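F420-reducing hydrogenase, subunit beta (PDB 4OMF) carries the FAD and iron-sulfur cluster of F420-reducing hydrogenase and probably passes electrons from hydrogen oxidation on to coenzyme F420. Local coordinates at residues Trp55-Met60 with Gly73-Phe78; Leu97-Ile102 with Lys127-Ile132; Gly191-Lys196 with Glu266-Ala271. One frame throughout, in Å; residues are numbered along the deposited sequence.

Contact 1. Residues Trp55-Met60 with Gly73-Phe78. With FAD (flavin-adenine dinucleotide), chain R.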
loop_
_atom_site.group_PDB
_atom_site.type_symbol
_atom_site.label_atom_id
_atom_site.label_comp_id
_atom_site.label_asym_id
_atom_site.label_seq_id
_atom_site.Cartn_x
_atom_site.Cartn_y
_atom_site.Cartn_z
ATOM N N TRP C 55 -20.371 14.892 -20.752
ATOM C CA TRP C 55 -19.058 15.407 -21.166
ATOM C C TRP C 55 -17.915 14.886 -20.296
ATOM O O TRP C 55 -16.877 15.533 -20.159
ATOM C CB TRP C 55 -19.064 16.944 -21.179
ATOM C CG TRP C 55 -20.063 17.427 -22.143
ATOM C CD1 TRP C 55 -21.326 17.882 -21.870
ATOM C CD2 TRP C 55 -19.946 17.389 -23.563
ATOM N NE1 TRP C 55 -21.985 18.171 -23.043
ATOM C CE2 TRP C 55 -21.160 17.873 -24.097
ATOM C CE3 TRP C 55 -18.923 17.006 -24.440
ATOM C CZ2 TRP C 55 -21.384 17.986 -25.473
ATOM C CZ3 TRP C 55 -19.145 17.124 -25.808
ATOM C CH2 TRP C 55 -20.372 17.601 -26.307
ATOM N N LYS C 56 -18.112 13.708 -19.715
ATOM C CA LYS C 56 -17.066 13.061 -18.928
ATOM C C LYS C 56 -16.846 11.678 -19.537
ATOM O O LYS C 56 -17.427 10.697 -19.077
ATOM C CB LYS C 56 -17.482 12.965 -17.447
ATOM C CG LYS C 56 -16.321 12.759 -16.481
ATOM C CD LYS C 56 -16.809 12.945 -15.049
ATOM C CE LYS C 56 -15.660 12.955 -14.055
ATOM N NZ LYS C 56 -15.144 11.573 -13.799
ATOM N N PRO C 57 -16.012 11.599 -20.575
ATOM C CA PRO C 57 -15.947 10.371 -21.373
ATOM C C PRO C 57 -15.222 9.243 -20.654
ATOM O O PRO C 57 -14.551 9.458 -19.651
ATOM C CB PRO C 57 -15.173 10.800 -22.623
ATOM C CG PRO C 57 -14.289 11.935 -22.133
ATOM C CD PRO C 57 -15.133 12.663 -21.090
ATOM N N GLN C 58 -15.379 8.034 -21.175
ATOM C CA GLN C 58 -14.609 6.884 -20.705
ATOM C C GLN C 58 -14.004 6.165 -21.911
ATOM O O GLN C 58 -14.688 5.947 -22.927
ATOM C CB GLN C 58 -15.492 5.936 -19.882
ATOM C CG GLN C 58 -15.914 6.520 -18.526
ATOM C CD GLN C 58 -14.776 6.528 -17.494
ATOM O OE1 GLN C 58 -13.805 5.761 -17.603
ATOM N NE2 GLN C 58 -14.894 7.395 -16.487
ATOM N N PRO C 59 -12.728 5.791 -21.808
ATOM C CA PRO C 59 -12.115 4.998 -22.884
ATOM C C PRO C 59 -12.881 3.713 -23.083
ATOM O O PRO C 59 -13.354 3.109 -22.109
ATOM C CB PRO C 59 -10.700 4.717 -22.372
ATOM C CG PRO C 59 -10.455 5.792 -21.336
ATOM C CD PRO C 59 -11.787 6.058 -20.707
ATOM N N MET C 60 -13.007 3.296 -24.331
ATOM C CA MET C 60 -13.749 2.080 -24.642
ATOM C C MET C 60 -13.220 1.497 -25.955
ATOM O O MET C 60 -12.628 2.217 -26.770
ATOM C CB MET C 60 -15.249 2.370 -24.729
ATOM C CG MET C 60 -15.649 3.297 -25.885
ATOM S SD MET C 60 -15.938 2.424 -27.441
ATOM C CE MET C 60 -17.220 1.267 -26.966
ATOM N N GLY C 73 -16.597 13.744 -31.694
ATOM C CA GLY C 73 -16.750 15.004 -30.974
ATOM C C GLY C 73 -15.748 15.093 -29.831
ATOM O O GLY C 73 -15.411 14.077 -29.228
ATOM N N THR C 74 -15.283 16.300 -29.528
ATOM C CA THR C 74 -14.273 16.500 -28.486
ATOM C C THR C 74 -14.851 16.730 -27.086
ATOM O O THR C 74 -15.824 17.439 -26.907
ATOM C CB THR C 74 -13.372 17.706 -28.818
ATOM O OG1 THR C 74 -12.777 17.507 -30.099
ATOM C CG2 THR C 74 -12.262 17.873 -27.778
ATOM N N LYS C 75 -14.210 16.127 -26.099
ATOM C CA LYS C 75 -14.477 16.426 -24.701
ATOM C C LYS C 75 -13.193 16.984 -24.104
ATOM O O LYS C 75 -12.191 16.286 -24.092
ATOM C CB LYS C 75 -14.928 15.170 -23.948
ATOM C CG LYS C 75 -16.214 14.532 -24.521
ATOM C CD LYS C 75 -15.861 13.528 -25.615
ATOM C CE LYS C 75 -17.090 13.055 -26.369
ATOM N NZ LYS C 75 -16.737 12.078 -27.475
ATOM N N TYR C 76 -13.207 18.235 -23.631
ATOM C CA TYR C 76 -11.962 18.822 -23.130
ATOM C C TYR C 76 -11.712 18.463 -21.664
ATOM O O TYR C 76 -11.546 19.344 -20.821
ATOM C CB TYR C 76 -11.956 20.342 -23.314
ATOM C CG TYR C 76 -12.013 20.747 -24.769
ATOM C CD1 TYR C 76 -10.923 20.522 -25.622
ATOM C CD2 TYR C 76 -13.146 21.360 -25.295
ATOM C CE1 TYR C 76 -10.972 20.888 -26.955
ATOM C CE2 TYR C 76 -13.207 21.726 -26.632
ATOM C CZ TYR C 76 -12.118 21.489 -27.457
ATOM O OH TYR C 76 -12.192 21.855 -28.778
ATOM N N THR C 77 -11.702 17.160 -21.377
ATOM C CA THR C 77 -11.303 16.665 -20.071
ATOM C C THR C 77 -10.671 15.289 -20.256
ATOM O O THR C 77 -10.469 14.809 -21.394
ATOM C CB THR C 77 -12.490 16.634 -19.068
ATOM O OG1 THR C 77 -12.012 16.315 -17.746
ATOM C CG2 THR C 77 -13.530 15.609 -19.476
ATOM N N PHE C 78 -10.300 14.655 -19.152
ATOM C CA PHE C 78 -9.493 13.443 -19.239
ATOM C C PHE C 78 -10.248 12.249 -19.802
ATOM O O PHE C 78 -11.375 11.970 -19.403
ATOM C CB PHE C 78 -8.944 13.060 -17.856
ATOM C CG PHE C 78 -8.271 14.191 -17.133
ATOM C CD1 PHE C 78 -8.643 14.523 -15.842
ATOM C CD2 PHE C 78 -7.253 14.917 -17.737
ATOM C CE1 PHE C 78 -8.020 15.562 -15.163
ATOM C CE2 PHE C 78 -6.640 15.957 -17.075
ATOM C CZ PHE C 78 -7.025 16.283 -15.776
HETATM P PA FAD R . -14.125 13.211 -34.643
HETATM O O1A FAD R . -14.988 14.262 -33.995
HETATM O O2A FAD R . -14.572 12.387 -35.815
HETATM O O5B FAD R . -13.688 12.191 -33.500
HETATM C C5B FAD R . -13.051 12.779 -32.357
HETATM C C4B FAD R . -12.213 11.688 -31.689
HETATM O O4B FAD R . -11.513 12.250 -30.577
HETATM C C3B FAD R . -13.116 10.580 -31.159
HETATM O O3B FAD R . -12.645 9.282 -31.553
HETATM C C2B FAD R . -13.000 10.732 -29.649
HETATM O O2B FAD R . -13.062 9.452 -29.002
HETATM C C1B FAD R . -11.647 11.392 -29.457
HETATM N N9A FAD R . -11.639 12.178 -28.211
HETATM C C8A FAD R . -12.535 13.122 -27.871
HETATM N N7A FAD R . -12.228 13.661 -26.667
HETATM C C5A FAD R . -11.098 13.033 -26.238
HETATM C C6A FAD R . -10.245 13.105 -25.029
HETATM N N6A FAD R . -10.534 13.954 -24.008
HETATM N N1A FAD R . -9.174 12.296 -24.989
HETATM C C2A FAD R . -8.884 11.417 -25.971
HETATM N N3A FAD R . -9.621 11.283 -27.099
HETATM C C4A FAD R . -10.719 12.063 -27.265
HETATM N N1 FAD R . -7.405 20.679 -31.836
HETATM C C2 FAD R . -6.543 21.694 -32.246
HETATM O O2 FAD R . -6.561 22.049 -33.442
HETATM N N3 FAD R . -5.727 22.308 -31.307
HETATM C C4 FAD R . -5.722 21.894 -29.991
HETATM O O4 FAD R . -4.942 22.450 -29.185
HETATM C C4X FAD R . -6.978 21.398 -29.476
HETATM N N5 FAD R . -6.982 21.069 -28.028
HETATM C C5X FAD R . -7.439 19.698 -27.765
HETATM C C6 FAD R . -7.404 19.318 -26.413
HETATM C C7 FAD R . -8.012 18.124 -26.008
HETATM C C7M FAD R . -7.968 17.697 -24.547
HETATM C C8 FAD R . -8.658 17.348 -26.968
HETATM C C8M FAD R . -9.358 16.038 -26.657
HETATM C C9 FAD R . -8.710 17.731 -28.326
HETATM C C9A FAD R . -8.176 18.964 -28.719
HETATM N N10 FAD R . -8.134 19.311 -30.095
HETATM C C10 FAD R . -7.677 20.554 -30.492
HETATM C "C1'" FAD R . -8.502 18.380 -31.180
HETATM C "C2'" FAD R . -9.924 18.513 -31.661
HETATM O "O2'" FAD R . -10.756 19.156 -30.809
HETATM C "C3'" FAD R . -10.384 17.394 -32.256
HETATM O "O3'" FAD R . -10.633 16.380 -31.392
HETATM C "C4'" FAD R . -9.697 16.969 -33.543
HETATM O "O4'" FAD R . -9.642 18.042 -34.506
HETATM C "C5'" FAD R . -10.383 15.740 -34.150
HETATM O "O5'" FAD R . -11.598 16.127 -34.771
HETATM P P FAD R . -12.316 15.185 -35.847
HETATM O O1P FAD R . -11.255 14.786 -36.849
HETATM O O2P FAD R . -13.556 15.858 -36.357
HETATM O O3P FAD R . -12.675 13.863 -34.969
HETATM O O HOH W 1 -13.657 11.837 -18.422
#

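Contact 2. Residues Leu97-Ile102 with Lys127-Ile132. With FAD (flavin-adenine dinucleotide), chain R.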
loop_
_atom_site.group_PDB
_atom_site.type_symbol
_atom_site.label_atom_id
_atom_site.label_comp_id
_atom_site.label_asym_id
_atom_site.label_seq_id
_atom_site.Cartn_x
_atom_site.Cartn_y
_atom_site.Cartn_z
ATOM N N LEU C 97 -4.845 -3.210 -34.020
ATOM C CA LEU C 97 -5.503 -2.229 -33.186
ATOM C C LEU C 97 -5.307 -0.800 -33.684
ATOM O O LEU C 97 -4.206 -0.422 -34.103
ATOM C CB LEU C 97 -4.980 -2.350 -31.747
ATOM C CG LEU C 97 -5.656 -1.483 -30.676
ATOM C CD1 LEU C 97 -7.143 -1.783 -30.626
ATOM C CD2 LEU C 97 -5.003 -1.724 -29.313
ATOM N N GLY C 98 -6.362 0.000 -33.595
ATOM C CA GLY C 98 -6.261 1.432 -33.827
ATOM C C GLY C 98 -6.502 2.204 -32.538
ATOM O O GLY C 98 -7.058 1.667 -31.574
ATOM N N THR C 99 -6.086 3.473 -32.498
ATOM C CA THR C 99 -6.494 4.300 -31.369
ATOM C C THR C 99 -6.377 5.764 -31.731
ATOM O O THR C 99 -5.721 6.121 -32.713
ATOM C CB THR C 99 -5.647 4.016 -30.093
ATOM O OG1 THR C 99 -6.248 4.683 -28.969
ATOM C CG2 THR C 99 -4.209 4.495 -30.278
ATOM N N VAL C 100 -7.033 6.603 -30.947
ATOM C CA VAL C 100 -6.856 8.037 -31.063
ATOM C C VAL C 100 -6.213 8.507 -29.765
ATOM O O VAL C 100 -6.528 7.975 -28.684
ATOM C CB VAL C 100 -8.199 8.761 -31.322
ATOM C CG1 VAL C 100 -9.223 8.380 -30.270
ATOM C CG2 VAL C 100 -7.998 10.298 -31.404
ATOM N N ALA C 101 -5.291 9.465 -29.880
ATOM C CA ALA C 101 -4.499 9.898 -28.728
ATOM C C ALA C 101 -4.073 11.360 -28.859
ATOM O O ALA C 101 -3.675 11.784 -29.923
ATOM C CB ALA C 101 -3.256 9.002 -28.581
ATOM N N ILE C 102 -4.160 12.112 -27.771
ATOM C CA ILE C 102 -3.520 13.425 -27.686
ATOM C C ILE C 102 -1.993 13.200 -27.545
ATOM O O ILE C 102 -1.557 12.069 -27.358
ATOM C CB ILE C 102 -4.114 14.246 -26.522
ATOM C CG1 ILE C 102 -4.045 13.470 -25.198
ATOM C CG2 ILE C 102 -5.573 14.632 -26.851
ATOM C CD1 ILE C 102 -4.510 14.300 -23.976
ATOM N N LYS C 127 -1.675 -0.808 -35.201
ATOM C CA LYS C 127 -1.502 -0.637 -36.646
ATOM C C LYS C 127 -1.798 0.794 -37.120
ATOM O O LYS C 127 -1.360 1.211 -38.188
ATOM C CB LYS C 127 -2.390 -1.612 -37.421
ATOM C CG LYS C 127 -2.146 -3.083 -37.069
ATOM C CD LYS C 127 -0.706 -3.517 -37.350
ATOM C CE LYS C 127 -0.463 -4.970 -36.904
ATOM N NZ LYS C 127 0.963 -5.347 -37.111
ATOM N N LEU C 128 -2.557 1.538 -36.327
ATOM C CA LEU C 128 -2.874 2.920 -36.690
ATOM C C LEU C 128 -3.040 3.765 -35.449
ATOM O O LEU C 128 -3.960 3.552 -34.651
ATOM C CB LEU C 128 -4.140 2.982 -37.524
ATOM C CG LEU C 128 -4.696 4.360 -37.886
ATOM C CD1 LEU C 128 -3.725 5.119 -38.763
ATOM C CD2 LEU C 128 -6.011 4.176 -38.572
ATOM N N LEU C 129 -2.146 4.721 -35.284
ATOM C CA LEU C 129 -2.221 5.625 -34.145
ATOM C C LEU C 129 -2.552 7.009 -34.672
ATOM O O LEU C 129 -1.697 7.666 -35.252
ATOM C CB LEU C 129 -0.902 5.618 -33.360
ATOM C CG LEU C 129 -0.820 6.126 -31.910
ATOM C CD1 LEU C 129 0.630 6.082 -31.414
ATOM C CD2 LEU C 129 -1.371 7.525 -31.753
ATOM N N VAL C 130 -3.795 7.453 -34.476
ATOM C CA VAL C 130 -4.186 8.784 -34.945
ATOM C C VAL C 130 -3.981 9.788 -33.814
ATOM O O VAL C 130 -4.559 9.649 -32.753
ATOM C CB VAL C 130 -5.668 8.844 -35.432
ATOM C CG1 VAL C 130 -5.964 10.219 -36.047
ATOM C CG2 VAL C 130 -5.949 7.742 -36.471
ATOM N N GLY C 131 -3.171 10.808 -34.048
ATOM C CA GLY C 131 -2.921 11.797 -33.013
ATOM C C GLY C 131 -3.824 12.996 -33.218
ATOM O O GLY C 131 -4.126 13.338 -34.359
ATOM N N ILE C 132 -4.282 13.618 -32.136
ATOM C CA ILE C 132 -5.023 14.870 -32.284
ATOM C C ILE C 132 -4.275 15.979 -31.555
ATOM O O ILE C 132 -3.601 15.717 -30.566
ATOM C CB ILE C 132 -6.480 14.757 -31.790
ATOM C CG1 ILE C 132 -6.558 14.170 -30.380
ATOM C CG2 ILE C 132 -7.302 13.880 -32.758
ATOM C CD1 ILE C 132 -8.000 14.089 -29.842
HETATM P PA FAD R . -14.125 13.211 -34.643
HETATM O O1A FAD R . -14.988 14.262 -33.995
HETATM O O2A FAD R . -14.572 12.387 -35.815
HETATM O O5B FAD R . -13.688 12.191 -33.500
HETATM C C5B FAD R . -13.051 12.779 -32.357
HETATM C C4B FAD R . -12.213 11.688 -31.689
HETATM O O4B FAD R . -11.513 12.250 -30.577
HETATM C C3B FAD R . -13.116 10.580 -31.159
HETATM O O3B FAD R . -12.645 9.282 -31.553
HETATM C C2B FAD R . -13.000 10.732 -29.649
HETATM O O2B FAD R . -13.062 9.452 -29.002
HETATM C C1B FAD R . -11.647 11.392 -29.457
HETATM N N9A FAD R . -11.639 12.178 -28.211
HETATM C C8A FAD R . -12.535 13.122 -27.871
HETATM N N7A FAD R . -12.228 13.661 -26.667
HETATM C C5A FAD R . -11.098 13.033 -26.238
HETATM C C6A FAD R . -10.245 13.105 -25.029
HETATM N N6A FAD R . -10.534 13.954 -24.008
HETATM N N1A FAD R . -9.174 12.296 -24.989
HETATM C C2A FAD R . -8.884 11.417 -25.971
HETATM N N3A FAD R . -9.621 11.283 -27.099
HETATM C C4A FAD R . -10.719 12.063 -27.265
HETATM N N1 FAD R . -7.405 20.679 -31.836
HETATM C C2 FAD R . -6.543 21.694 -32.246
HETATM O O2 FAD R . -6.561 22.049 -33.442
HETATM N N3 FAD R . -5.727 22.308 -31.307
HETATM C C4 FAD R . -5.722 21.894 -29.991
HETATM O O4 FAD R . -4.942 22.450 -29.185
HETATM C C4X FAD R . -6.978 21.398 -29.476
HETATM N N5 FAD R . -6.982 21.069 -28.028
HETATM C C5X FAD R . -7.439 19.698 -27.765
HETATM C C6 FAD R . -7.404 19.318 -26.413
HETATM C C7 FAD R . -8.012 18.124 -26.008
HETATM C C7M FAD R . -7.968 17.697 -24.547
HETATM C C8 FAD R . -8.658 17.348 -26.968
HETATM C C8M FAD R . -9.358 16.038 -26.657
HETATM C C9 FAD R . -8.710 17.731 -28.326
HETATM C C9A FAD R . -8.176 18.964 -28.719
HETATM N N10 FAD R . -8.134 19.311 -30.095
HETATM C C10 FAD R . -7.677 20.554 -30.492
HETATM C "C1'" FAD R . -8.502 18.380 -31.180
HETATM C "C2'" FAD R . -9.924 18.513 -31.661
HETATM O "O2'" FAD R . -10.756 19.156 -30.809
HETATM C "C3'" FAD R . -10.384 17.394 -32.256
HETATM O "O3'" FAD R . -10.633 16.380 -31.392
HETATM C "C4'" FAD R . -9.697 16.969 -33.543
HETATM O "O4'" FAD R . -9.642 18.042 -34.506
HETATM C "C5'" FAD R . -10.383 15.740 -34.150
HETATM O "O5'" FAD R . -11.598 16.127 -34.771
HETATM P P FAD R . -12.316 15.185 -35.847
HETATM O O1P FAD R . -11.255 14.786 -36.849
HETATM O O2P FAD R . -13.556 15.858 -36.357
HETATM O O3P FAD R . -12.675 13.863 -34.969
#

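Contact 3. Residues Gly191-Lys196 with Glu266-Ala271. With SF4 (iron/sulfur cluster), chain N.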
loop_
_atom_site.group_PDB
_atom_site.type_symbol
_atom_site.label_atom_id
_atom_site.label_comp_id
_atom_site.label_asym_id
_atom_site.label_seq_id
_atom_site.Cartn_x
_atom_site.Cartn_y
_atom_site.Cartn_z
ATOM N N GLY C 191 0.329 19.616 -15.138
ATOM C CA GLY C 191 1.248 18.786 -15.898
ATOM C C GLY C 191 1.427 19.241 -17.344
ATOM O O GLY C 191 2.417 18.916 -18.000
ATOM N N CYS C 192 0.473 20.011 -17.846
ATOM C CA CYS C 192 0.542 20.501 -19.219
ATOM C C CYS C 192 1.621 21.566 -19.402
ATOM O O CYS C 192 2.010 21.846 -20.524
ATOM C CB CYS C 192 -0.807 21.074 -19.655
ATOM S SG CYS C 192 -2.094 19.841 -19.820
ATOM N N LYS C 193 2.096 22.150 -18.298
ATOM C CA LYS C 193 3.028 23.282 -18.349
ATOM C C LYS C 193 4.323 22.963 -19.074
ATOM O O LYS C 193 4.945 23.859 -19.639
ATOM C CB LYS C 193 3.386 23.767 -16.931
ATOM C CG LYS C 193 2.358 24.598 -16.215
ATOM C CD LYS C 193 2.813 24.849 -14.758
ATOM C CE LYS C 193 1.619 25.141 -13.839
ATOM N NZ LYS C 193 1.955 25.169 -12.361
ATOM N N ILE C 194 4.750 21.701 -19.032
ATOM C CA ILE C 194 6.051 21.336 -19.597
ATOM C C ILE C 194 5.899 20.530 -20.882
ATOM O O ILE C 194 6.863 19.966 -21.404
ATOM C CB ILE C 194 6.902 20.561 -18.565
ATOM C CG1 ILE C 194 6.250 19.228 -18.166
ATOM C CG2 ILE C 194 7.149 21.436 -17.321
ATOM C CD1 ILE C 194 7.142 18.429 -17.215
ATOM N N CYS C 195 4.694 20.528 -21.436
ATOM C CA CYS C 195 4.442 19.778 -22.654
ATOM C C CYS C 195 4.916 20.558 -23.907
ATOM O O CYS C 195 4.522 21.713 -24.115
ATOM C CB CYS C 195 2.963 19.452 -22.773
ATOM S SG CYS C 195 2.602 18.406 -24.230
ATOM N N LYS C 196 5.762 19.933 -24.725
ATOM C CA LYS C 196 6.351 20.600 -25.896
ATOM C C LYS C 196 5.665 20.235 -27.212
ATOM O O LYS C 196 5.949 20.825 -28.260
ATOM C CB LYS C 196 7.851 20.254 -26.025
ATOM C CG LYS C 196 8.713 20.720 -24.858
ATOM C CD LYS C 196 9.882 19.762 -24.576
ATOM C CE LYS C 196 11.038 19.952 -25.545
ATOM N NZ LYS C 196 12.311 19.309 -25.063
ATOM N N GLU C 266 9.615 25.279 -22.570
ATOM C CA GLU C 266 11.031 25.356 -22.218
ATOM C C GLU C 266 11.245 26.282 -21.015
ATOM O O GLU C 266 12.079 26.016 -20.158
ATOM C CB GLU C 266 11.851 25.804 -23.423
ATOM C CG GLU C 266 11.880 24.777 -24.554
ATOM C CD GLU C 266 12.733 23.538 -24.259
ATOM O OE1 GLU C 266 13.385 23.467 -23.187
ATOM O OE2 GLU C 266 12.760 22.632 -25.121
ATOM N N LYS C 267 10.466 27.354 -20.940
ATOM C CA LYS C 267 10.544 28.256 -19.801
ATOM C C LYS C 267 10.143 27.539 -18.516
ATOM O O LYS C 267 10.781 27.702 -17.463
ATOM C CB LYS C 267 9.638 29.473 -20.019
ATOM C CG LYS C 267 9.839 30.587 -19.016
ATOM C CD LYS C 267 9.129 31.864 -19.453
ATOM C CE LYS C 267 9.118 32.910 -18.341
ATOM N NZ LYS C 267 8.383 32.422 -17.127
ATOM N N ASN C 268 9.080 26.756 -18.609
ATOM C CA ASN C 268 8.580 26.038 -17.433
ATOM C C ASN C 268 9.484 24.874 -17.043
ATOM O O ASN C 268 9.674 24.607 -15.855
ATOM C CB ASN C 268 7.145 25.561 -17.673
ATOM C CG ASN C 268 6.163 26.718 -17.748
ATOM O OD1 ASN C 268 6.370 27.754 -17.123
ATOM N ND2 ASN C 268 5.090 26.545 -18.499
ATOM N N ILE C 269 10.066 24.196 -18.035
ATOM C CA ILE C 269 11.049 23.155 -17.754
ATOM C C ILE C 269 12.262 23.744 -17.041
ATOM O O ILE C 269 12.775 23.176 -16.064
ATOM C CB ILE C 269 11.468 22.447 -19.053
ATOM C CG1 ILE C 269 10.294 21.590 -19.549
ATOM C CG2 ILE C 269 12.728 21.623 -18.842
ATOM C CD1 ILE C 269 10.402 21.208 -21.028
ATOM N N ALA C 270 12.709 24.905 -17.496
ATOM C CA ALA C 270 13.839 25.565 -16.846
ATOM C C ALA C 270 13.509 25.977 -15.414
ATOM O O ALA C 270 14.359 25.890 -14.528
ATOM C CB ALA C 270 14.287 26.786 -17.649
ATOM N N ALA C 271 12.295 26.471 -15.204
ATOM C CA ALA C 271 11.842 26.837 -13.865
ATOM C C ALA C 271 11.862 25.626 -12.899
ATOM O O ALA C 271 12.269 25.759 -11.738
ATOM C CB ALA C 271 10.452 27.433 -13.937
HETATM FE FE1 SF4 N . -1.214 16.043 -22.675
HETATM FE FE2 SF4 N . 0.400 17.974 -23.501
HETATM FE FE3 SF4 N . -1.349 18.494 -21.552
HETATM FE FE4 SF4 N . -2.291 18.100 -24.042
HETATM S S1 SF4 N . -0.921 19.848 -23.366
HETATM S S2 SF4 N . -3.118 17.130 -22.101
HETATM S S3 SF4 N . -0.802 16.614 -24.877
HETATM S S4 SF4 N . 0.428 17.051 -21.406
#

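Contact 1. Residues Trp55-Met60 with Gly73-Phe78
The indole of Trp55 meets Lys75 at its rim: Lys75 CG lies near the ring plane, 3.7 Å from Trp55 CE3. The Tyr76 ring carries the methyl CG2 of Thr74 over one face and has the flavin of FAD at its edge. Tyr76 is the centre of an inverse gamma turn, and the loop 73-78 around it forms one wall of the FAD pocket. Backbone atoms there read the adenine: Lys75 N donates to FAD N7A (3.2 Å, 170°), and FAD N6A donates to Lys75 O (2.9 Å). Outside the flat groups, the Pro57 ring and the Lys75 chain run past each other in opposite directions, Pro57 CG 3.8 Å from Lys75 CB, while Thr77 CG2 packs on Pro57 CD. The Lys75 chain bends at CB-CG (chi2 89°), which carries NZ back to Gly73 O at 3.0 Å, above the carbonyl plane. An alanine here removes CG and the ammonium group, which would probably open a gap beside the Trp55 rim and leave Gly73 O without this donor. Trp55 NE1 turns elsewhere, to Val158 O. The polar link between the segments is one water, donating to Pro57 O at 2.8 Å and to Phe78 O at 2.5 Å.

Contact 2. Residues Leu97-Ile102 with Lys127-Ile132
Leu97 O accepts from two successive amides of the other strand, Lys127 N at 2.8 Å and, weakly, Leu128 N. Four further backbone bonds complete the ladder: Thr99 N to Leu128 O, Val130 N to Thr99 O, Ala101 N to Val130 O, and Ile132 N to Ala101 O, the last 2.9 Å long. CA-H...O contacts fill in between them, as where Gly131 CA approaches Ala101 O at 3.2 Å; Leu128 O and Val130 O are likewise each met by an amide and a CA-H. This pattern, with strand axes 4.7 Å apart and 16° from parallel, pairs the two strands of a beta-alpha-beta unit whose connecting helix is 103-114.

The apolar contacts divide between the two faces of the sheet. On one, Ala101 CB touches Leu129 CD2 at 4.0 Å, and Thr99 CG2 lies alongside Leu129 CG with both chains pointing the same way; helix 103-114 packs over Ala101 and Leu129. On the other, Val100 and Leu128 meet helix 28-39. At the C-terminal ends Ile132 divides its branches: with CG1 between the backbone N and carbonyl carbon (chi1 51°), CG1 rests 3.7 Å from Ile102 CG2, whereas CG2 meets Val100 CG2.

Cofactor contacts gather at that same end. Val100 CG1 stands 3.8 Å from FAD O3B on the adenosine ribose, and Ile132 CD1 approaches FAD O3' on the ribityl chain. Ile102, at the N-cap position of helix 103-114, touches the iron-sulfur cluster.

Contact 3. Residues Gly191-Lys196 with Glu266-Ala271
Lys193, Ile194 and Lys196 meet Glu266, Asn268 and Ile269 of helix 251-275, while the two cysteines between and before them turn to the iron-sulfur cluster. Gly191 opens the segment, its carbonyl O hydrogen-bonded to a basic side chain of another protein chain. Cys192 binds iron FE3 through SG at 2.3 Å. Its carbonyl accepts from Cys195 N, closing the turn of a Cys-X-X-Cys motif. Lys193 offers its backbone O to Asn268 ND2: the bond is 2.9 Å long and nearly straight (167°), and the acceptor lies in the amide plane of Asn268, although the donor is tilted from the plane of the Lys193 carbonyl. The same ND2 rests against Lys193 CB. Ile194 crosses Ile269 at about a right angle, CB against CG1 at 3.7 Å; Phe281 also touches both isoleucines. In Cys195, SG, anti to the backbone N (chi1 -176°), is brought to FE2 at 2.4 Å. Lys196, bent at chi2 and chi3, lays its CD 3.9 Å from Ile269 CD1 and brings NZ to Glu266 OE2 at 3.4 Å. This salt bridge is long, and CE lies closer to the same oxygen, at 3.2 Å, so the carboxylate lies against the end of the chain. Since Glu266 is exposed and Lys196 partly so, the charge pair is probably screened by solvent, and the more directional hold on the cluster-binding turn is the hydrogen bond from the Asn268 side-chain amide to the carbonyl of Lys193, backed by the two isoleucines.

In the fold
Contact 2 is core: it is buried, and backbone pairing dominates it. Contact 1 is partly buried and reaches the same sheet at strand 56-62, one of its two edge strands within the chain, but joins that strand to a loop by side-chain packing and a water. Both touch FAD, contact 1 mainly through hydrogen bonds from its loop, contact 2 through the aliphatic side chains of Val100 and Ile132; their centres are about 15 Å apart. Contact 3 lies farther out, its centre about 20 Å from the centre of the chain, and joins a loop to helix 251-275 with a side-chain-to-backbone hydrogen bond, a pair of isoleucines and a long salt bridge. The cluster connects it to contact 2, since Cys192, Cys195 and Ile102 line the same pocket.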